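Local coordinates for protein 2-methyl-aconitate isomerase (Shewanella oneidensis, PDB 5K87) that interconverts the trans and cis isomers of 2-methyl-aconitate by base-catalysed proton abstraction, a step in propionate breakdown through the 2-methylcitrate cycle, at residues K283-A288 with V310-M315. The protein carries 1 engineered substitution. Numbering follows the deposited sequence.
Sequences KIAFVA and VRALSM
Phe286 and Arg311 face each other in a hydrogen-bonded pair of the antiparallel ladder between strands 283-288 and 308-314, joined by Phe286 N to Arg311 O at 2.8 Å and by the return bond from Arg311 N to Phe286 O. In this PrpF-family protein of the diaminopimelate epimerase clan, strand 225-230 pairs with the other edge of strand 283-288. Leu313 N adds a nearly straight bond to Ile284 O (2.9 Å, 179° at the hydrogen). Beyond it the strands diverge, and a water spans the gap, accepting from Ile284 N at a long 3.3 Å and donating to Leu313 O.

Aliphatic contacts lie on both faces of this ladder. The CB atoms of Ala285 and Ala312 meet at 3.8 Å, and next to them Val287 and Val310 lie side by side, Val287 CG1 against Val310 CG2. The other face carries Ile284, whose CG2 touches Leu313 CB, and Phe286. Phe286 CG is lodged between the backbone N and the carbonyl carbon (chi1 58°). Over one face of its ring sits Arg311 CB in a CH-pi contact, 3.7 Å from the centroid and displaced toward the rim at CZ. A bend at chi2 (58°) turns Arg311 CD aside; further out, NE bonds to Glu240 O and the guanidinium makes a cation-pi contact with Tyr293.

Polar side chains meet where the strands part. Lys283 NZ donates to Ser314 OG (2.9 Å) and to a second water, which also accepts from Met315 N; His280 ND1 is a further partner. Lys283 and Ser314 both bind substrate, and the Lys283 side chain lies beside Met323. The pairing probably helps set the spacing of these two substrate-binding residues, and NZ, held by Ser314, His280 and water, would, if charged, favour the carboxylates of the substrate.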
loop_
_atom_site.group_PDB
_atom_site.type_symbol
_atom_site.label_atom_id
_atom_site.label_comp_id
_atom_site.label_asym_id
_atom_site.label_seq_id
_atom_site.Cartn_x
_atom_site.Cartn_y
_atom_site.Cartn_z
ATOM N N LYS A 283 -17.336 6.923 -13.573
ATOM C CA LYS A 283 -16.234 6.047 -13.939
ATOM C C LYS A 283 -16.192 5.884 -15.455
ATOM O O LYS A 283 -17.204 6.092 -16.145
ATOM C CB LYS A 283 -16.432 4.677 -13.284
ATOM C CG LYS A 283 -16.534 4.736 -11.760
ATOM C CD LYS A 283 -15.263 5.271 -11.105
ATOM C CE LYS A 283 -15.331 5.183 -9.584
ATOM N NZ LYS A 283 -14.142 5.842 -8.949
ATOM N N ILE A 284 -15.028 5.511 -15.975
ATOM C CA ILE A 284 -14.890 5.151 -17.380
ATOM C C ILE A 284 -14.309 3.744 -17.500
ATOM O O ILE A 284 -13.423 3.351 -16.730
ATOM C CB ILE A 284 -14.048 6.195 -18.161
ATOM C CG1 ILE A 284 -14.022 5.881 -19.660
ATOM C CG2 ILE A 284 -12.649 6.357 -17.563
ATOM C CD1 ILE A 284 -13.575 7.065 -20.502
ATOM N N ALA A 285 -14.836 2.981 -18.452
ATOM C CA ALA A 285 -14.461 1.587 -18.649
ATOM C C ALA A 285 -14.488 1.242 -20.125
ATOM O O ALA A 285 -15.165 1.897 -20.925
ATOM C CB ALA A 285 -15.402 0.677 -17.883
ATOM N N PHE A 286 -13.750 0.211 -20.492
ATOM C CA PHE A 286 -13.782 -0.267 -21.865
ATOM C C PHE A 286 -14.076 -1.759 -21.928
ATOM O O PHE A 286 -13.709 -2.515 -21.021
ATOM C CB PHE A 286 -12.549 0.160 -22.684
ATOM C CG PHE A 286 -11.216 -0.270 -22.123
ATOM C CD1 PHE A 286 -10.574 0.492 -21.154
ATOM C CD2 PHE A 286 -10.562 -1.385 -22.624
ATOM C CE1 PHE A 286 -9.329 0.122 -20.671
ATOM C CE2 PHE A 286 -9.316 -1.752 -22.145
ATOM C CZ PHE A 286 -8.702 -0.996 -21.167
ATOM N N VAL A 287 -14.770 -2.163 -22.994
ATOM C CA VAL A 287 -15.327 -3.508 -23.087
ATOM C C VAL A 287 -14.917 -4.187 -24.389
ATOM O O VAL A 287 -14.593 -3.521 -25.374
ATOM C CB VAL A 287 -16.882 -3.489 -23.002
ATOM C CG1 VAL A 287 -17.335 -2.762 -21.751
ATOM C CG2 VAL A 287 -17.511 -2.851 -24.249
ATOM N N ALA A 288 -14.943 -5.514 -24.389
ATOM C CA ALA A 288 -14.643 -6.282 -25.587
ATOM C C ALA A 288 -15.257 -7.666 -25.476
ATOM O O ALA A 288 -15.557 -8.128 -24.374
ATOM C CB ALA A 288 -13.143 -6.394 -25.778
ATOM N N VAL A 310 -14.030 -6.599 -19.416
ATOM C CA VAL A 310 -14.193 -5.211 -19.005
ATOM C C VAL A 310 -12.995 -4.765 -18.190
ATOM O O VAL A 310 -12.572 -5.457 -17.259
ATOM C CB VAL A 310 -15.468 -4.974 -18.161
ATOM C CG1 VAL A 310 -15.681 -3.474 -17.961
ATOM C CG2 VAL A 310 -16.705 -5.606 -18.809
ATOM N N ARG A 311 -12.455 -3.609 -18.554
ATOM C CA ARG A 311 -11.403 -2.944 -17.792
ATOM C C ARG A 311 -11.960 -1.595 -17.379
ATOM O O ARG A 311 -12.635 -0.942 -18.171
ATOM C CB ARG A 311 -10.177 -2.741 -18.671
ATOM C CG ARG A 311 -9.094 -3.786 -18.493
ATOM C CD ARG A 311 -9.561 -5.207 -18.747
ATOM N NE ARG A 311 -8.412 -6.105 -18.755
ATOM C CZ ARG A 311 -8.482 -7.430 -18.681
ATOM N NH1 ARG A 311 -9.652 -8.051 -18.610
ATOM N NH2 ARG A 311 -7.368 -8.136 -18.698
ATOM N N ALA A 312 -11.695 -1.155 -16.154
ATOM C CA ALA A 312 -12.197 0.142 -15.718
ATOM C C ALA A 312 -11.099 0.970 -15.089
ATOM O O ALA A 312 -10.123 0.428 -14.560
ATOM C CB ALA A 312 -13.340 -0.029 -14.738
ATOM N N LEU A 313 -11.254 2.287 -15.148
ATOM C CA LEU A 313 -10.363 3.187 -14.432
ATOM C C LEU A 313 -11.033 3.700 -13.178
ATOM O O LEU A 313 -12.252 3.850 -13.129
ATOM C CB LEU A 313 -9.958 4.382 -15.308
ATOM C CG LEU A 313 -8.848 4.124 -16.321
ATOM C CD1 LEU A 313 -9.397 3.418 -17.554
ATOM C CD2 LEU A 313 -8.162 5.434 -16.702
ATOM N N SER A 314 -10.226 3.961 -12.161
ATOM C CA SER A 314 -10.722 4.628 -10.968
ATOM C C SER A 314 -9.683 5.632 -10.523
ATOM O O SER A 314 -8.506 5.300 -10.397
ATOM C CB SER A 314 -11.014 3.626 -9.855
ATOM O OG SER A 314 -11.699 4.254 -8.780
ATOM N N MET A 315 -10.122 6.865 -10.322
ATOM C CA MET A 315 -9.230 7.932 -9.872
ATOM C C MET A 315 -7.998 8.072 -10.770
ATOM O O MET A 315 -6.900 8.332 -10.282
ATOM C CB MET A 315 -8.826 7.731 -8.401
ATOM C CG MET A 315 -10.017 7.506 -7.450
ATOM S SD MET A 315 -11.227 8.842 -7.447
ATOM C CE MET A 315 -10.276 10.126 -6.616
HETATM O O HOH W 1 -12.828 7.536 -10.986
HETATM O O HOH W 2 -12.965 6.485 -13.617
#